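Local atomic coordinates of predicted protein (Acinetobacter sp. RUH2624, PDB entry 4MEA), a protein that hydrolyses epoxides as a secreted, Cif-type epoxide hydrolase with the alpha/beta hydrolase fold. Residues His65-Thr70 / Gly241-His246; Arg164-Tyr169 / Asp248-Asn253. One frame throughout, in Å; residues are numbered along the deposited sequence.

How the contacts relate
Contact 1 (65-70 with 241-246) lies deep, its centre about 7 Å from that of the chain, whereas contact 2 (164-169 with 248-253) is partly buried, about 17 Å from the chain centre. The two contact centres are about 15 Å apart. Segment 241-246 ends helix 233-244 and reaches H246, the first residue of helix 246-258, which carries 248-253. The two contacts meet directly where H246 CG packs against M166 SD at 3.7 Å. F67 N donates to D134 OD2 just after strand 128-133, where this fold carries its nucleophile, which places contact 1 probably at the active site. Both contacts also touch the second subunit.

Contact 1 of 2, residues His65-Thr70 / Gly241-His246; sequences HGFGST and GYYRSH
The edge of the Y243 ring is directed at the face of F67 in an edge-to-face (T-shaped) pair, with centroids 5.9 Å apart and planes at 83°. The hydroxyl makes the nearest approach, Y243 OH standing 3.7 Å from F67 CB, while the flank of the pair is looser, with F67 CD1 4.3 Å from Y243 CE2. F67 extends to the helix because its CG lies anti to the backbone N (chi1 -179°). A third ring, F186, meets both, edge-to-face with Y243.

The next shell fixes the loop. G66 to S69 form a type II turn, and G68 has the positive phi (85°) at which a side chain would collide with the preceding carbonyl. G66 O is gripped twice, from opposite faces of its plane: by S69 N at 3.1 Å and by H65 ND1 at 2.8 Å, with G66 O close to the imidazole plane. H65 NE2 bonds L92 N, so both ring nitrogens are engaged. HGFG corresponds in position to the HGXP loop, G68 replacing the proline, which in related hydrolases lies by the oxyanion hole, probably as here. The contact thus joins the loop leaving strand 61-64, ahead of helix 75-81, to the end of helix 233-244, with helix 181-185 preceding F186 alongside.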
loop_
_atom_site.group_PDB
_atom_site.type_symbol
_atom_site.label_atom_id
_atom_site.label_comp_id
_atom_site.label_asym_id
_atom_site.label_seq_id
_atom_site.Cartn_x
_atom_site.Cartn_y
_atom_site.Cartn_z
ATOM N N HIS A 65 -12.949 18.434 -6.835
ATOM C CA HIS A 65 -12.234 17.254 -7.324
ATOM C C HIS A 65 -11.469 16.532 -6.217
ATOM O O HIS A 65 -11.459 16.966 -5.061
ATOM C CB HIS A 65 -11.227 17.691 -8.398
ATOM C CG HIS A 65 -10.021 18.381 -7.837
ATOM N ND1 HIS A 65 -8.890 17.699 -7.439
ATOM C CD2 HIS A 65 -9.784 19.689 -7.572
ATOM C CE1 HIS A 65 -8.003 18.557 -6.966
ATOM N NE2 HIS A 65 -8.520 19.772 -7.039
ATOM N N GLY A 66 -10.805 15.440 -6.585
ATOM C CA GLY A 66 -9.937 14.717 -5.668
ATOM C C GLY A 66 -8.597 14.346 -6.284
ATOM O O GLY A 66 -8.131 15.004 -7.221
ATOM N N PHE A 67 -7.987 13.276 -5.765
ATOM C CA PHE A 67 -6.642 12.855 -6.155
ATOM C C PHE A 67 -6.595 12.364 -7.596
ATOM O O PHE A 67 -7.473 11.619 -8.032
ATOM C CB PHE A 67 -6.166 11.741 -5.220
ATOM C CG PHE A 67 -4.782 11.248 -5.514
ATOM C CD1 PHE A 67 -3.673 11.993 -5.141
ATOM C CD2 PHE A 67 -4.584 10.014 -6.113
ATOM C CE1 PHE A 67 -2.387 11.533 -5.385
ATOM C CE2 PHE A 67 -3.295 9.545 -6.364
ATOM C CZ PHE A 67 -2.198 10.308 -5.992
ATOM N N GLY A 68 -5.562 12.778 -8.324
ATOM C CA GLY A 68 -5.442 12.446 -9.736
ATOM C C GLY A 68 -6.195 13.405 -10.642
ATOM O O GLY A 68 -6.122 13.296 -11.874
ATOM N N SER A 69 -6.910 14.351 -10.037
ATOM C CA SER A 69 -7.723 15.303 -10.787
ATOM C C SER A 69 -7.419 16.751 -10.396
ATOM O O SER A 69 -6.628 17.009 -9.494
ATOM C CB SER A 69 -9.215 15.028 -10.554
ATOM O OG SER A 69 -9.555 13.676 -10.838
ATOM N N THR A 70 -8.051 17.684 -11.102
ATOM C CA THR A 70 -8.106 19.088 -10.703
ATOM C C THR A 70 -9.520 19.550 -11.035
ATOM O O THR A 70 -10.368 18.723 -11.360
ATOM C CB THR A 70 -7.080 19.966 -11.467
ATOM O OG1 THR A 70 -7.412 19.990 -12.859
ATOM C CG2 THR A 70 -5.667 19.432 -11.291
ATOM N N GLY A 241 -0.450 14.963 1.898
ATOM C CA GLY A 241 -0.876 15.550 3.163
ATOM C C GLY A 241 -2.302 15.145 3.536
ATOM O O GLY A 241 -2.599 14.923 4.713
ATOM N N TYR A 242 -3.193 15.052 2.543
ATOM C CA TYR A 242 -4.571 14.619 2.809
ATOM C C TYR A 242 -4.558 13.237 3.425
ATOM O O TYR A 242 -5.354 12.937 4.316
ATOM C CB TYR A 242 -5.429 14.636 1.530
ATOM C CG TYR A 242 -5.737 16.041 1.060
ATOM C CD1 TYR A 242 -6.888 16.698 1.486
ATOM C CD2 TYR A 242 -4.857 16.722 0.225
ATOM C CE1 TYR A 242 -7.170 17.994 1.071
ATOM C CE2 TYR A 242 -5.123 18.025 -0.183
ATOM C CZ TYR A 242 -6.282 18.653 0.245
ATOM O OH TYR A 242 -6.555 19.945 -0.154
ATOM N N TYR A 243 -3.621 12.405 2.966
ATOM C CA TYR A 243 -3.538 11.032 3.440
ATOM C C TYR A 243 -2.910 10.938 4.829
ATOM O O TYR A 243 -3.396 10.183 5.679
ATOM C CB TYR A 243 -2.851 10.125 2.401
ATOM C CG TYR A 243 -3.702 9.981 1.158
ATOM C CD1 TYR A 243 -4.664 8.978 1.065
ATOM C CD2 TYR A 243 -3.590 10.887 0.101
ATOM C CE1 TYR A 243 -5.480 8.863 -0.063
ATOM C CE2 TYR A 243 -4.403 10.779 -1.033
ATOM C CZ TYR A 243 -5.341 9.765 -1.107
ATOM O OH TYR A 243 -6.149 9.649 -2.221
ATOM N N ARG A 244 -1.856 11.716 5.074
ATOM C CA ARG A 244 -1.274 11.814 6.422
ATOM C C ARG A 244 -2.313 12.317 7.418
ATOM O O ARG A 244 -2.315 11.932 8.595
ATOM C CB ARG A 244 -0.076 12.778 6.442
ATOM C CG ARG A 244 1.098 12.337 5.614
ATOM C CD ARG A 244 2.308 13.268 5.803
ATOM N NE ARG A 244 2.160 14.590 5.188
ATOM C CZ ARG A 244 2.392 14.862 3.904
ATOM N NH1 ARG A 244 2.743 13.895 3.063
ATOM N NH2 ARG A 244 2.256 16.105 3.452
ATOM N N SER A 245 -3.196 13.186 6.941
ATOM C CA SER A 245 -4.183 13.821 7.802
ATOM C C SER A 245 -5.472 13.021 7.968
ATOM O O SER A 245 -6.398 13.487 8.625
ATOM C CB SER A 245 -4.533 15.214 7.270
ATOM O OG SER A 245 -3.484 16.137 7.495
ATOM N N HIS A 246 -5.551 11.837 7.368
ATOM C CA HIS A 246 -6.804 11.073 7.404
ATOM C C HIS A 246 -7.236 10.652 8.824
ATOM O O HIS A 246 -8.432 10.614 9.127
ATOM C CB HIS A 246 -6.756 9.861 6.459
ATOM C CG HIS A 246 -7.327 10.128 5.093
ATOM N ND1 HIS A 246 -6.874 9.487 3.960
ATOM C CD2 HIS A 246 -8.330 10.942 4.685
ATOM C CE1 HIS A 246 -7.559 9.907 2.910
ATOM N NE2 HIS A 246 -8.454 10.789 3.322
#

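Contact 2 of 2, residues Arg164-Tyr169 / Asp248-Asn253; sequences RAMFEY and DSIRQN
I250 carries this contact, its side chain meeting F167 from the opposite direction so that the terminal methyl lies over one face of the phenyl ring. This is a CH-pi contact: CD1 of I250 is 3.6 Å from the F167 centroid, 26° off the ring normal. The displacement is toward the rim, which brings I250 CD1 to 3.3 Å from F167 CE1, a tight approach. The second branch follows along the ring, with I250 CG2 3.8 Å from F167 CE2. In I250, chi1 turns CG2 anti to the backbone N, setting that branch along the ring, and the extended chi2 (163°) carries CD1 out over its face.

M166 meets the same methyl with the base of its chain, M166 CB being 3.7 Å from I250 CD1, before bending at chi3 (-87°). At the other branch, R164 N is 3.9 Å from I250 CG2 and donates a hydrogen bond to E254 OE2, one helical turn on from I250. F167 also packs on T173 of the second subunit. A short 3-10 segment, where the chain leaves strand 151-157 towards the cap insertion, thus docks on helix 246-258, probably the core helix re-entering the sheet at strand 267-272: an apolar contact at the cap-core boundary of an alpha/beta hydrolase fold.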
loop_
_atom_site.group_PDB
_atom_site.type_symbol
_atom_site.label_atom_id
_atom_site.label_comp_id
_atom_site.label_asym_id
_atom_site.label_seq_id
_atom_site.Cartn_x
_atom_site.Cartn_y
_atom_site.Cartn_z
ATOM N N ARG A 164 -14.561 5.666 10.641
ATOM C CA ARG A 164 -13.841 4.614 11.356
ATOM C C ARG A 164 -13.484 3.461 10.421
ATOM O O ARG A 164 -12.510 2.737 10.652
ATOM C CB ARG A 164 -14.691 4.091 12.521
ATOM C CG ARG A 164 -15.947 3.390 12.046
ATOM C CD ARG A 164 -16.985 3.184 13.136
ATOM N NE ARG A 164 -18.148 2.479 12.594
ATOM C CZ ARG A 164 -19.294 2.312 13.241
ATOM N NH1 ARG A 164 -19.440 2.804 14.465
ATOM N NH2 ARG A 164 -20.297 1.658 12.658
ATOM N N ALA A 165 -14.277 3.285 9.368
ATOM C CA ALA A 165 -14.055 2.179 8.437
ATOM C C ALA A 165 -12.772 2.358 7.612
ATOM O O ALA A 165 -12.244 1.403 7.038
ATOM C CB ALA A 165 -15.267 1.985 7.531
ATOM N N MET A 166 -12.261 3.582 7.565
ATOM C CA MET A 166 -11.023 3.845 6.841
ATOM C C MET A 166 -9.836 3.232 7.595
ATOM O O MET A 166 -8.744 3.078 7.042
ATOM C CB MET A 166 -10.845 5.357 6.629
ATOM C CG MET A 166 -9.801 5.755 5.595
ATOM S SD MET A 166 -9.914 7.525 5.192
ATOM C CE MET A 166 -11.156 7.498 3.890
ATOM N N PHE A 167 -10.062 2.883 8.861
ATOM C CA PHE A 167 -9.075 2.167 9.658
ATOM C C PHE A 167 -9.216 0.658 9.451
ATOM O O PHE A 167 -8.551 -0.143 10.127
ATOM C CB PHE A 167 -9.252 2.483 11.146
ATOM C CG PHE A 167 -8.838 3.878 11.527
ATOM C CD1 PHE A 167 -7.826 4.525 10.845
ATOM C CD2 PHE A 167 -9.462 4.538 12.575
ATOM C CE1 PHE A 167 -7.436 5.818 11.198
ATOM C CE2 PHE A 167 -9.076 5.829 12.941
ATOM C CZ PHE A 167 -8.066 6.466 12.251
ATOM N N GLU A 168 -10.087 0.274 8.525
ATOM C CA GLU A 168 -10.398 -1.141 8.313
ATOM C C GLU A 168 -10.244 -1.613 6.865
ATOM O O GLU A 168 -10.064 -2.809 6.623
ATOM C CB GLU A 168 -11.809 -1.450 8.822
ATOM C CG GLU A 168 -11.956 -1.255 10.325
ATOM C CD GLU A 168 -13.405 -1.204 10.771
ATOM O OE1 GLU A 168 -14.301 -1.265 9.900
ATOM O OE2 GLU A 168 -13.647 -1.095 11.993
ATOM N N TYR A 169 -10.312 -0.699 5.896
ATOM C CA TYR A 169 -10.217 -1.132 4.493
ATOM C C TYR A 169 -8.934 -1.926 4.304
ATOM O O TYR A 169 -7.858 -1.465 4.690
ATOM C CB TYR A 169 -10.260 0.051 3.514
ATOM C CG TYR A 169 -11.486 0.925 3.658
ATOM C CD1 TYR A 169 -12.755 0.366 3.803
ATOM C CD2 TYR A 169 -11.371 2.314 3.666
ATOM C CE1 TYR A 169 -13.879 1.174 3.946
ATOM C CE2 TYR A 169 -12.475 3.123 3.823
ATOM C CZ TYR A 169 -13.725 2.552 3.958
ATOM O OH TYR A 169 -14.815 3.369 4.100
ATOM N N ASP A 248 -6.883 12.307 11.464
ATOM C CA ASP A 248 -7.524 13.518 11.979
ATOM C C ASP A 248 -8.922 13.726 11.406
ATOM O O ASP A 248 -9.866 14.025 12.138
ATOM C CB ASP A 248 -6.683 14.750 11.654
ATOM C CG ASP A 248 -5.500 14.910 12.577
ATOM O OD1 ASP A 248 -5.461 14.222 13.616
ATOM O OD2 ASP A 248 -4.616 15.738 12.267
ATOM N N SER A 249 -9.041 13.592 10.087
ATOM C CA SER A 249 -10.315 13.773 9.409
ATOM C C SER A 249 -11.325 12.761 9.927
ATOM O O SER A 249 -12.509 13.060 10.058
ATOM C CB SER A 249 -10.143 13.620 7.887
ATOM O OG SER A 249 -9.247 14.601 7.364
ATOM N N ILE A 250 -10.847 11.554 10.219
ATOM C CA ILE A 250 -11.716 10.492 10.706
ATOM C C ILE A 250 -12.291 10.874 12.056
ATOM O O ILE A 250 -13.501 10.779 12.280
ATOM C CB ILE A 250 -10.957 9.154 10.820
ATOM C CG1 ILE A 250 -10.696 8.589 9.418
ATOM C CG2 ILE A 250 -11.746 8.164 11.686
ATOM C CD1 ILE A 250 -9.625 7.513 9.364
ATOM N N ARG A 251 -11.417 11.310 12.955
ATOM C CA ARG A 251 -11.838 11.741 14.280
ATOM C C ARG A 251 -12.824 12.893 14.155
ATOM O O ARG A 251 -13.834 12.951 14.859
ATOM C CB ARG A 251 -10.625 12.172 15.111
ATOM C CG ARG A 251 -10.980 13.018 16.332
ATOM C CD ARG A 251 -10.104 12.674 17.522
ATOM N NE ARG A 251 -10.232 13.629 18.619
ATOM C CZ ARG A 251 -11.299 13.740 19.407
ATOM N NH1 ARG A 251 -12.363 12.965 19.215
ATOM N NH2 ARG A 251 -11.306 14.637 20.386
ATOM N N GLN A 252 -12.534 13.810 13.241
ATOM C CA GLN A 252 -13.380 14.976 13.073
ATOM C C GLN A 252 -14.768 14.601 12.584
ATOM O O GLN A 252 -15.763 15.114 13.093
ATOM C CB GLN A 252 -12.722 15.977 12.125
ATOM C CG GLN A 252 -11.464 16.597 12.712
ATOM C CD GLN A 252 -10.622 17.286 11.664
ATOM O OE1 GLN A 252 -10.942 17.251 10.472
ATOM N NE2 GLN A 252 -9.544 17.939 12.103
ATOM N N ASN A 253 -14.840 13.714 11.594
ATOM C CA ASN A 253 -16.134 13.323 11.058
ATOM C C ASN A 253 -16.924 12.465 12.036
ATOM O O ASN A 253 -18.144 12.585 12.137
ATOM C CB ASN A 253 -15.988 12.613 9.698
ATOM C CG ASN A 253 -15.561 13.572 8.589
ATOM O OD1 ASN A 253 -15.720 14.792 8.714
ATOM N ND2 ASN A 253 -15.007 13.028 7.507
#